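Local coordinates for protein extracellular PQQ-dependent sugar dehydrogenase (Coprinopsis cinerea, PDB 6JT6) that carries haem b in the cytochrome domain of a pyranose dehydrogenase and probably passes on electrons from sugar oxidation at its PQQ-dependent catalytic domain, at residues A[28-33]-A[57-62]; A[42-47]-A[118-123]; A[80-85]-A[99-104]. All blocks are in the same frame, centred on the assembly; numbering follows the deposited sequence.

Interaction 1 (A[28-33]-A[57-62]). With HEM (protoporphyrin IX containing Fe), chain C.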
loop_
_atom_site.group_PDB
_atom_site.type_symbol
_atom_site.label_atom_id
_atom_site.label_comp_id
_atom_site.label_asym_id
_atom_site.label_seq_id
_atom_site.Cartn_x
_atom_site.Cartn_y
_atom_site.Cartn_z
ATOM N N TRP A 28 -2.519 6.985 1.103
ATOM C CA TRP A 28 -2.566 5.601 0.557
ATOM C C TRP A 28 -2.979 5.737 -0.890
ATOM O O TRP A 28 -4.081 6.189 -1.154
ATOM C CB TRP A 28 -3.583 4.753 1.334
ATOM C CG TRP A 28 -3.093 4.364 2.713
ATOM C CD1 TRP A 28 -2.570 3.151 3.094
ATOM C CD2 TRP A 28 -3.089 5.195 3.894
ATOM N NE1 TRP A 28 -2.249 3.176 4.450
ATOM C CE2 TRP A 28 -2.561 4.412 4.960
ATOM C CE3 TRP A 28 -3.502 6.519 4.162
ATOM C CZ2 TRP A 28 -2.390 4.918 6.255
ATOM C CZ3 TRP A 28 -3.325 7.025 5.473
ATOM C CH2 TRP A 28 -2.783 6.208 6.501
ATOM N N GLY A 29 -2.092 5.389 -1.829
ATOM C CA GLY A 29 -2.377 5.513 -3.256
ATOM C C GLY A 29 -2.431 4.147 -3.912
ATOM O O GLY A 29 -1.750 3.228 -3.451
ATOM N N TYR A 30 -3.275 3.990 -4.941
ATOM C CA TYR A 30 -3.381 2.744 -5.692
ATOM C C TYR A 30 -3.564 3.012 -7.160
ATOM O O TYR A 30 -4.214 3.969 -7.535
ATOM C CB TYR A 30 -4.554 1.863 -5.209
ATOM C CG TYR A 30 -4.483 1.576 -3.742
ATOM C CD1 TYR A 30 -3.754 0.470 -3.267
ATOM C CD2 TYR A 30 -5.096 2.449 -2.808
ATOM C CE1 TYR A 30 -3.663 0.216 -1.900
ATOM C CE2 TYR A 30 -5.025 2.195 -1.448
ATOM C CZ TYR A 30 -4.300 1.092 -1.007
ATOM O OH TYR A 30 -4.189 0.830 0.339
ATOM N N ILE A 31 -2.970 2.136 -7.968
ATOM C CA ILE A 31 -3.186 2.096 -9.401
ATOM C C ILE A 31 -3.517 0.647 -9.742
ATOM O O ILE A 31 -2.782 -0.242 -9.343
ATOM C CB ILE A 31 -1.930 2.531 -10.196
ATOM C CG1 ILE A 31 -1.316 3.832 -9.634
ATOM C CG2 ILE A 31 -2.315 2.762 -11.647
ATOM C CD1 ILE A 31 0.063 4.184 -10.198
ATOM N N PHE A 32 -4.610 0.422 -10.461
ATOM C CA PHE A 32 -5.017 -0.941 -10.829
ATOM C C PHE A 32 -4.972 -1.036 -12.353
ATOM O O PHE A 32 -5.126 -0.014 -13.037
ATOM C CB PHE A 32 -6.421 -1.312 -10.274
ATOM C CG PHE A 32 -6.436 -1.628 -8.805
ATOM C CD1 PHE A 32 -6.552 -2.955 -8.362
ATOM C CD2 PHE A 32 -6.415 -0.610 -7.851
ATOM C CE1 PHE A 32 -6.568 -3.249 -6.991
ATOM C CE2 PHE A 32 -6.427 -0.904 -6.487
ATOM C CZ PHE A 32 -6.496 -2.222 -6.056
ATOM N N PRO A 33 -4.742 -2.257 -12.888
ATOM C CA PRO A 33 -4.769 -2.434 -14.342
ATOM C C PRO A 33 -6.197 -2.461 -14.874
ATOM O O PRO A 33 -7.137 -2.812 -14.158
ATOM C CB PRO A 33 -4.069 -3.777 -14.546
ATOM C CG PRO A 33 -4.318 -4.520 -13.290
ATOM C CD PRO A 33 -4.308 -3.491 -12.196
ATOM N N ILE A 57 3.318 2.187 7.980
ATOM C CA ILE A 57 2.109 2.562 7.261
ATOM C C ILE A 57 1.625 1.286 6.567
ATOM O O ILE A 57 2.414 0.586 5.922
ATOM C CB ILE A 57 2.403 3.634 6.190
ATOM C CG1 ILE A 57 3.225 4.797 6.773
ATOM C CG2 ILE A 57 1.082 4.098 5.495
ATOM C CD1 ILE A 57 3.794 5.754 5.718
ATOM N N GLY A 58 0.334 1.002 6.693
ATOM C CA GLY A 58 -0.239 -0.237 6.198
ATOM C C GLY A 58 -1.681 -0.159 5.749
ATOM O O GLY A 58 -2.343 0.878 5.871
ATOM N N ASN A 59 -2.147 -1.249 5.146
ATOM C CA ASN A 59 -3.526 -1.298 4.685
ATOM C C ASN A 59 -4.168 -2.633 5.017
ATOM O O ASN A 59 -3.523 -3.525 5.551
ATOM C CB ASN A 59 -3.647 -0.973 3.173
ATOM C CG ASN A 59 -2.847 -1.918 2.286
ATOM O OD1 ASN A 59 -2.521 -3.030 2.673
ATOM N ND2 ASN A 59 -2.533 -1.468 1.074
ATOM N N SER A 60 -5.453 -2.731 4.709
ATOM C CA SER A 60 -6.139 -4.001 4.583
ATOM C C SER A 60 -6.811 -3.947 3.218
ATOM O O SER A 60 -7.495 -2.966 2.895
ATOM C CB SER A 60 -7.179 -4.175 5.675
ATOM O OG SER A 60 -7.992 -5.297 5.336
ATOM N N LEU A 61 -6.623 -5.003 2.433
ATOM C CA LEU A 61 -7.162 -5.060 1.070
ATOM C C LEU A 61 -8.679 -5.367 1.017
ATOM O O LEU A 61 -9.280 -5.301 -0.037
ATOM C CB LEU A 61 -6.307 -5.999 0.181
ATOM C CG LEU A 61 -4.789 -5.734 0.044
ATOM C CD1 LEU A 61 -4.150 -6.669 -0.994
ATOM C CD2 LEU A 61 -4.522 -4.258 -0.291
ATOM N N GLY A 62 -9.279 -5.684 2.163
ATOM C CA GLY A 62 -10.711 -5.957 2.227
ATOM C C GLY A 62 -11.433 -5.115 3.254
ATOM O O GLY A 62 -12.604 -5.352 3.487
HETATM C CHA HEM C . -8.350 -2.176 13.634
HETATM C CHB HEM C . -5.499 -4.518 16.807
HETATM C CHC HEM C . -1.873 -4.523 13.598
HETATM C CHD HEM C . -5.033 -2.974 10.172
HETATM C C1A HEM C . -7.870 -2.765 14.789
HETATM C C2A HEM C . -8.569 -2.801 16.023
HETATM C C3A HEM C . -7.748 -3.453 16.913
HETATM C C4A HEM C . -6.553 -3.824 16.238
HETATM C CMA HEM C . -8.048 -3.743 18.376
HETATM C CAA HEM C . -9.952 -2.234 16.306
HETATM C CBA HEM C . -10.025 -0.700 16.204
HETATM C CGA HEM C . -8.998 0.042 17.017
HETATM O O1A HEM C . -8.071 0.701 16.475
HETATM O O2A HEM C . -9.069 0.009 18.265
HETATM C C1B HEM C . -4.251 -4.707 16.220
HETATM C C2B HEM C . -3.128 -5.261 16.923
HETATM C C3B HEM C . -2.078 -5.225 16.028
HETATM C C4B HEM C . -2.614 -4.651 14.771
HETATM C CMB HEM C . -3.125 -5.745 18.388
HETATM C CAB HEM C . -0.663 -5.671 16.165
HETATM C CBB HEM C . 0.041 -5.561 17.286
HETATM C C1C HEM C . -2.437 -4.179 12.339
HETATM C C2C HEM C . -1.729 -4.142 11.116
HETATM C C3C HEM C . -2.619 -3.707 10.125
HETATM C C4C HEM C . -3.886 -3.446 10.768
HETATM C CMC HEM C . -0.278 -4.565 10.970
HETATM C CAC HEM C . -2.318 -3.563 8.673
HETATM C CBC HEM C . -1.110 -3.146 8.236
HETATM C C1D HEM C . -6.159 -2.565 10.902
HETATM C C2D HEM C . -7.328 -1.936 10.249
HETATM C C3D HEM C . -8.255 -1.734 11.193
HETATM C C4D HEM C . -7.645 -2.254 12.434
HETATM C CMD HEM C . -7.495 -1.565 8.799
HETATM C CAD HEM C . -9.611 -1.052 11.019
HETATM C CBD HEM C . -10.716 -1.944 10.482
HETATM C CGD HEM C . -11.144 -2.890 11.570
HETATM O O1D HEM C . -11.034 -4.142 11.461
HETATM O O2D HEM C . -11.587 -2.403 12.620
HETATM N NA HEM C . -6.620 -3.372 14.947
HETATM N NB HEM C . -3.906 -4.365 14.972
HETATM N NC HEM C . -3.714 -3.716 12.113
HETATM N ND HEM C . -6.407 -2.773 12.223
HETATM FE FE HEM C . -5.218 -3.548 13.544
#
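Across the middle of the beta-sandwich of this cytochrome domain, segment 28-33 of one sheet faces strand 57-60 of the other, their axes 9.3 Å apart and inclined at 54°. Two hydrogen bonds give this buried interface its polar part. The indole NE1 of Trp28 reaches Gly58 O at 2.7 Å; the bond is bent (141°), and the nitrogen stands above the carbonyl plane. Asn59 ND2 donates a hydrogen bond to Tyr30 OH at 2.9 Å, with the phenol oxygen near the plane of the amide and the amide nitrogen at the edge of the Tyr30 ring. Asn59 is set for this by its crowded first torsion (chi1 59°), with CG between backbone N and carbonyl carbon. Asn59 OD1 accepts from Leu71 N, so both ends of the group are held and its rotation is fixed.

The apolar part is small. The CG2 branch of Ile57, anti to its backbone N, approaches the indole obliquely and lies 3.6 Å from Trp28 CZ2.

On the far side of strand 57-60 lies the haem. One of its vinyl groups touches the backbone, HEM CBC being 3.7 Å from Gly58 CA, where a beta carbon would clash. The buried indole N-H and the Asn59 amide thus find partners within the core, and the bonds to Gly58 and Asn59 tie the strand flanking the haem to the opposite sheet.

Interaction 2 (A[42-47]-A[118-123]). With NAG (2-acetamido-2-deoxy-beta-D-glucopyranose), chain B.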
loop_
_atom_site.group_PDB
_atom_site.type_symbol
_atom_site.label_atom_id
_atom_site.label_comp_id
_atom_site.label_asym_id
_atom_site.label_seq_id
_atom_site.Cartn_x
_atom_site.Cartn_y
_atom_site.Cartn_z
ATOM N N ASP A 42 -4.420 -9.465 -11.939
ATOM C CA ASP A 42 -4.170 -10.051 -10.611
ATOM C C ASP A 42 -3.041 -9.320 -9.885
ATOM O O ASP A 42 -2.158 -9.940 -9.266
ATOM C CB ASP A 42 -3.935 -11.571 -10.689
ATOM C CG ASP A 42 -3.972 -12.254 -9.321
ATOM O OD1 ASP A 42 -4.257 -11.593 -8.298
ATOM O OD2 ASP A 42 -3.705 -13.472 -9.267
ATOM N N GLU A 43 -3.079 -7.991 -9.975
ATOM C CA GLU A 43 -2.037 -7.145 -9.404
ATOM C C GLU A 43 -2.493 -5.685 -9.297
ATOM O O GLU A 43 -3.507 -5.290 -9.884
ATOM C CB GLU A 43 -0.744 -7.260 -10.217
ATOM C CG GLU A 43 -0.739 -6.565 -11.574
ATOM C CD GLU A 43 0.654 -6.536 -12.155
ATOM O OE1 GLU A 43 1.011 -7.467 -12.900
ATOM O OE2 GLU A 43 1.429 -5.625 -11.823
ATOM N N PHE A 44 -1.745 -4.890 -8.526
ATOM C CA PHE A 44 -1.927 -3.441 -8.511
ATOM C C PHE A 44 -0.630 -2.816 -8.041
ATOM O O PHE A 44 0.260 -3.521 -7.597
ATOM C CB PHE A 44 -3.110 -3.006 -7.622
ATOM C CG PHE A 44 -2.949 -3.362 -6.156
ATOM C CD1 PHE A 44 -2.396 -2.444 -5.261
ATOM C CD2 PHE A 44 -3.416 -4.601 -5.665
ATOM C CE1 PHE A 44 -2.224 -2.757 -3.915
ATOM C CE2 PHE A 44 -3.274 -4.916 -4.309
ATOM C CZ PHE A 44 -2.679 -3.992 -3.437
ATOM N N ILE A 45 -0.544 -1.499 -8.177
ATOM C CA ILE A 45 0.558 -0.723 -7.639
ATOM C C ILE A 45 0.023 0.023 -6.429
ATOM O O ILE A 45 -1.080 0.611 -6.495
ATOM C CB ILE A 45 1.072 0.289 -8.681
ATOM C CG1 ILE A 45 1.706 -0.453 -9.880
ATOM C CG2 ILE A 45 2.059 1.282 -8.056
ATOM C CD1 ILE A 45 1.865 0.455 -11.109
ATOM N N GLY A 46 0.788 -0.001 -5.331
ATOM C CA GLY A 46 0.416 0.775 -4.144
ATOM C C GLY A 46 1.444 1.834 -3.767
ATOM O O GLY A 46 2.611 1.763 -4.162
ATOM N N LEU A 47 0.995 2.817 -2.985
ATOM C CA LEU A 47 1.869 3.826 -2.423
ATOM C C LEU A 47 1.474 4.041 -0.978
ATOM O O LEU A 47 0.285 4.255 -0.693
ATOM C CB LEU A 47 1.742 5.145 -3.201
ATOM C CG LEU A 47 2.282 6.418 -2.488
ATOM C CD1 LEU A 47 3.810 6.457 -2.397
ATOM C CD2 LEU A 47 1.793 7.679 -3.182
ATOM N N TYR A 118 5.009 0.153 -4.224
ATOM C CA TYR A 118 5.138 -1.286 -4.357
ATOM C C TYR A 118 4.232 -1.839 -5.451
ATOM O O TYR A 118 3.193 -1.247 -5.781
ATOM C CB TYR A 118 4.887 -1.985 -2.989
ATOM C CG TYR A 118 3.488 -1.752 -2.455
ATOM C CD1 TYR A 118 2.421 -2.610 -2.809
ATOM C CD2 TYR A 118 3.210 -0.663 -1.595
ATOM C CE1 TYR A 118 1.142 -2.371 -2.341
ATOM C CE2 TYR A 118 1.934 -0.436 -1.100
ATOM C CZ TYR A 118 0.896 -1.286 -1.489
ATOM O OH TYR A 118 -0.402 -1.089 -1.003
ATOM N N ARG A 119 4.680 -2.951 -6.028
ATOM C CA ARG A 119 3.842 -3.789 -6.859
ATOM C C ARG A 119 3.359 -4.969 -6.036
ATOM O O ARG A 119 4.124 -5.595 -5.338
ATOM C CB ARG A 119 4.640 -4.267 -8.077
ATOM C CG ARG A 119 3.798 -4.952 -9.174
ATOM C CD ARG A 119 4.733 -5.779 -10.076
ATOM N NE ARG A 119 4.058 -6.238 -11.279
ATOM C CZ ARG A 119 4.654 -6.960 -12.217
ATOM N NH1 ARG A 119 5.930 -7.302 -12.060
ATOM N NH2 ARG A 119 3.968 -7.350 -13.286
ATOM N N CYS A 120 2.076 -5.296 -6.154
ATOM C CA CYS A 120 1.494 -6.394 -5.388
ATOM C C CYS A 120 0.854 -7.340 -6.365
ATOM O O CYS A 120 -0.222 -7.047 -6.913
ATOM C CB CYS A 120 0.413 -5.880 -4.431
ATOM S SG CYS A 120 0.055 -6.964 -3.015
ATOM N N GLN A 121 1.478 -8.486 -6.564
ATOM C CA GLN A 121 0.918 -9.466 -7.482
ATOM C C GLN A 121 0.348 -10.607 -6.703
ATOM O O GLN A 121 0.879 -10.957 -5.636
ATOM C CB GLN A 121 2.000 -10.016 -8.395
ATOM C CG GLN A 121 2.462 -9.036 -9.430
ATOM C CD GLN A 121 3.691 -9.563 -10.122
ATOM O OE1 GLN A 121 4.809 -9.428 -9.605
ATOM N NE2 GLN A 121 3.494 -10.185 -11.280
ATOM N N ASN A 122 -0.701 -11.214 -7.256
ATOM C CA ASN A 122 -1.469 -12.236 -6.544
ATOM C C ASN A 122 -2.054 -11.638 -5.247
ATOM O O ASN A 122 -1.902 -12.182 -4.141
ATOM C CB ASN A 122 -0.588 -13.467 -6.254
ATOM C CG ASN A 122 -1.393 -14.653 -5.758
ATOM O OD1 ASN A 122 -2.613 -14.754 -6.020
ATOM N ND2 ASN A 122 -0.723 -15.561 -5.034
ATOM N N CYS A 123 -2.686 -10.479 -5.393
ATOM C CA CYS A 123 -3.190 -9.717 -4.273
ATOM C C CYS A 123 -4.647 -9.343 -4.451
ATOM O O CYS A 123 -5.126 -8.475 -3.741
ATOM C CB CYS A 123 -2.381 -8.416 -4.127
ATOM S SG CYS A 123 -0.638 -8.681 -3.793
HETATM C C1 NAG B . -1.366 -16.750 -4.517
HETATM C C2 NAG B . -0.454 -17.973 -4.498
HETATM C C3 NAG B . -1.185 -19.190 -3.915
HETATM C C4 NAG B . -1.897 -18.890 -2.587
HETATM C C5 NAG B . -2.792 -17.643 -2.697
HETATM C C6 NAG B . -3.219 -17.191 -1.305
HETATM C C7 NAG B . 1.080 -18.018 -6.444
HETATM C C8 NAG B . 1.096 -18.392 -7.904
HETATM N N2 NAG B . -0.100 -18.242 -5.869
HETATM O O3 NAG B . -0.225 -20.220 -3.699
HETATM O O4 NAG B . -2.666 -20.047 -2.186
HETATM O O5 NAG B . -2.106 -16.537 -3.312
HETATM O O6 NAG B . -4.256 -16.193 -1.339
HETATM O O7 NAG B . 2.059 -17.563 -5.858
HETATM O O HOH W 1 -4.762 -13.092 -6.032
HETATM O O HOH W 2 0.564 -10.147 -12.727
HETATM O O HOH W 3 -1.035 1.648 -0.750
#
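Strands 43-47 and 118-121 run antiparallel at 150°, with Phe44-Cys120 and Gly46-Tyr118 as hydrogen-bonded pairs and Glu43-Gln121 and Ile45-Arg119 as non-hydrogen-bonded pairs. On the face carrying Glu43 and Arg119, an extended arginine grips the carboxylate side-on: NE meets Glu43 OE2 at 2.8 Å, almost straight (173°) and in the guanidinium plane, while NH2 reaches the syn lone pair of Glu43 OE1 at 3.0 Å. Tyr182 OH also bonds OE2, and the Gln121 amide covers one guanidinium face. An alanine in place of Arg119 would remove both bonds and would probably leave the carboxylate less firmly oriented.

On the other face, the Tyr118 ring lies over its cross-strand partner Gly46 in a CH-pi contact, Gly46 CA being 3.6 Å from the ring centroid; a beta carbon there would collide with it. Cys120 CB sits over a face of Phe44, 3.9 Å from the centroid, and the Cys120 SG forms a disulfide with Cys123 SG (2.0 Å). Asn122 N donates to Asp42 O, and Asn122 ND2 carries the N-linked glycan and also bonds Gly98 O. Backbone bonds, salt bridge and CH-pi contacts thus join two neighbouring strands inside the sheet, and the disulfide braces the glycosylated turn.

Interaction 3 (A[80-85]-A[99-104])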
loop_
_atom_site.group_PDB
_atom_site.type_symbol
_atom_site.label_atom_id
_atom_site.label_comp_id
_atom_site.label_asym_id
_atom_site.label_seq_id
_atom_site.Cartn_x
_atom_site.Cartn_y
_atom_site.Cartn_z
ATOM N N PRO A 80 13.565 1.177 2.216
ATOM C CA PRO A 80 12.144 0.787 2.306
ATOM C C PRO A 80 11.978 -0.736 2.488
ATOM O O PRO A 80 12.814 -1.519 2.052
ATOM C CB PRO A 80 11.553 1.238 0.946
ATOM C CG PRO A 80 12.728 1.208 0.008
ATOM C CD PRO A 80 13.944 1.587 0.847
ATOM N N ARG A 81 10.925 -1.126 3.190
ATOM C CA ARG A 81 10.595 -2.518 3.400
ATOM C C ARG A 81 9.101 -2.646 3.231
ATOM O O ARG A 81 8.355 -1.682 3.467
ATOM C CB ARG A 81 10.988 -2.985 4.805
ATOM C CG ARG A 81 12.423 -2.659 5.211
ATOM C CD ARG A 81 13.205 -3.874 5.605
ATOM N NE ARG A 81 14.541 -3.452 6.002
ATOM C CZ ARG A 81 15.665 -3.684 5.324
ATOM N NH1 ARG A 81 15.657 -4.384 4.178
ATOM N NH2 ARG A 81 16.813 -3.212 5.816
ATOM N N ILE A 82 8.659 -3.857 2.896
ATOM C CA ILE A 82 7.237 -4.139 2.780
ATOM C C ILE A 82 6.976 -5.603 3.116
ATOM O O ILE A 82 7.814 -6.485 2.847
ATOM C CB ILE A 82 6.660 -3.704 1.386
ATOM C CG1 ILE A 82 5.123 -3.739 1.377
ATOM C CG2 ILE A 82 7.216 -4.564 0.237
ATOM C CD1 ILE A 82 4.452 -2.474 0.918
ATOM N N SER A 83 5.818 -5.857 3.711
ATOM C CA SER A 83 5.472 -7.185 4.159
ATOM C C SER A 83 3.968 -7.419 3.942
ATOM O O SER A 83 3.163 -6.472 4.059
ATOM C CB SER A 83 5.862 -7.325 5.633
ATOM O OG SER A 83 5.367 -8.519 6.204
ATOM N N ALA A 84 3.600 -8.662 3.626
ATOM C CA ALA A 84 2.197 -9.064 3.587
ATOM C C ALA A 84 1.900 -9.837 4.856
ATOM O O ALA A 84 2.688 -10.724 5.246
ATOM C CB ALA A 84 1.891 -9.935 2.366
ATOM N N ARG A 85 0.754 -9.525 5.482
ATOM C CA ARG A 85 0.339 -10.185 6.729
ATOM C C ARG A 85 -1.134 -10.556 6.768
ATOM O O ARG A 85 -1.889 -10.178 5.884
ATOM C CB ARG A 85 0.737 -9.354 7.945
ATOM C CG ARG A 85 2.194 -8.941 7.853
ATOM C CD ARG A 85 2.848 -8.660 9.156
ATOM N NE ARG A 85 4.248 -8.303 8.898
ATOM C CZ ARG A 85 5.120 -7.928 9.828
ATOM N NH1 ARG A 85 4.736 -7.846 11.114
ATOM N NH2 ARG A 85 6.375 -7.626 9.469
ATOM N N PRO A 99 0.958 -13.168 -1.598
ATOM C CA PRO A 99 1.292 -11.985 -2.375
ATOM C C PRO A 99 2.747 -11.967 -2.789
ATOM O O PRO A 99 3.598 -12.485 -2.066
ATOM C CB PRO A 99 0.991 -10.827 -1.407
ATOM C CG PRO A 99 -0.095 -11.376 -0.551
ATOM C CD PRO A 99 0.359 -12.793 -0.311
ATOM N N ARG A 100 3.016 -11.399 -3.957
ATOM C CA ARG A 100 4.388 -11.231 -4.423
ATOM C C ARG A 100 4.615 -9.719 -4.502
ATOM O O ARG A 100 3.928 -9.009 -5.252
ATOM C CB ARG A 100 4.625 -11.942 -5.765
ATOM C CG ARG A 100 4.194 -13.425 -5.811
ATOM C CD ARG A 100 5.296 -14.415 -5.428
ATOM N NE ARG A 100 5.685 -14.407 -4.004
ATOM C CZ ARG A 100 5.247 -15.262 -3.071
ATOM N NH1 ARG A 100 5.681 -15.144 -1.818
ATOM N NH2 ARG A 100 4.380 -16.232 -3.378
ATOM N N LEU A 101 5.536 -9.242 -3.678
ATOM C CA LEU A 101 5.744 -7.808 -3.478
ATOM C C LEU A 101 7.073 -7.349 -4.046
ATOM O O LEU A 101 8.128 -7.973 -3.813
ATOM C CB LEU A 101 5.660 -7.421 -1.974
ATOM C CG LEU A 101 4.254 -7.596 -1.333
ATOM C CD1 LEU A 101 4.395 -7.654 0.168
ATOM C CD2 LEU A 101 3.343 -6.442 -1.739
ATOM N N THR A 102 7.032 -6.221 -4.746
ATOM C CA THR A 102 8.245 -5.674 -5.343
ATOM C C THR A 102 8.230 -4.216 -4.963
ATOM O O THR A 102 7.299 -3.503 -5.342
ATOM C CB THR A 102 8.196 -5.806 -6.894
ATOM O OG1 THR A 102 7.919 -7.172 -7.249
ATOM C CG2 THR A 102 9.505 -5.296 -7.539
ATOM N N ILE A 103 9.248 -3.774 -4.237
ATOM C CA ILE A 103 9.392 -2.341 -3.966
ATOM C C ILE A 103 9.928 -1.667 -5.222
ATOM O O ILE A 103 10.856 -2.177 -5.852
ATOM C CB ILE A 103 10.285 -2.070 -2.740
ATOM C CG1 ILE A 103 9.569 -2.590 -1.474
ATOM C CG2 ILE A 103 10.564 -0.554 -2.566
ATOM C CD1 ILE A 103 10.456 -2.741 -0.254
ATOM N N LEU A 104 9.311 -0.537 -5.565
ATOM C CA LEU A 104 9.580 0.216 -6.795
ATOM C C LEU A 104 10.362 1.469 -6.441
ATOM O O LEU A 104 10.629 1.719 -5.251
ATOM C CB LEU A 104 8.247 0.565 -7.513
ATOM C CG LEU A 104 7.305 -0.612 -7.852
ATOM C CD1 LEU A 104 5.994 -0.228 -8.598
ATOM C CD2 LEU A 104 8.025 -1.735 -8.602
#
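In this beta-sandwich, strands 80-85 and 100-103 belong to opposite sheets and run nearly antiparallel (168°), their axes 7.8 Å apart. No hydrogen bond joins them; the contact is made by apolar side chains packing on one another and on the facing backbone. It is closest around Ile82 and Ile103, which slide past each other in opposite directions. Ile82 CG1 lies anti to the backbone N, which leaves CG2 in the crowded position between N and the carbonyl carbon (chi1 -168°). From there CG2 reaches both Ile103 CG1 and, at 3.9 Å, Leu101 CB, so one methyl bridges two neighbours of the facing strand. Leu101 crosses Ile82 at about a right angle and sends its CD1 to the backbone of the other strand, 3.7 Å from Ala84 N.

Ala84 and Pro99 form the buried end, Ala84 CB resting 3.8 Å from Pro99 CG. Toward solvent, Pro80, Ile82, Leu101 and Ile103 are all partly exposed, and there Pro80 CG meets the CG2 branch of Ile103. Arg81 turns away from the interface, to a salt bridge with Asp76, while exposed Arg100 starts out away from it and touches the glycan. The shortest approach between two side chains is Ile82 CG2 to Ile103 CG1, 3.5 Å.

From the N terminus, strand 26-33 opens interaction 1, strand 43-51 opens interaction 2, and strand 56-60 then closes interaction 1, so these two cross along the chain. Interaction 3 opens and closes later, at 80-85 and 99-104, wholly within the long loop that 118-123 completes as the closing half of interaction 2. Interactions 1 and 3 each join the two sheets of the sandwich, whereas interaction 2 pairs strands within one of them. That sheet links all three: 28-33 lies beside 42-47, and 118-123 beside 99-104, through backbone hydrogen bonds. Interactions 1 and 3 do not touch, but both adjoin interaction 2, with Tyr118 packing against Ile82.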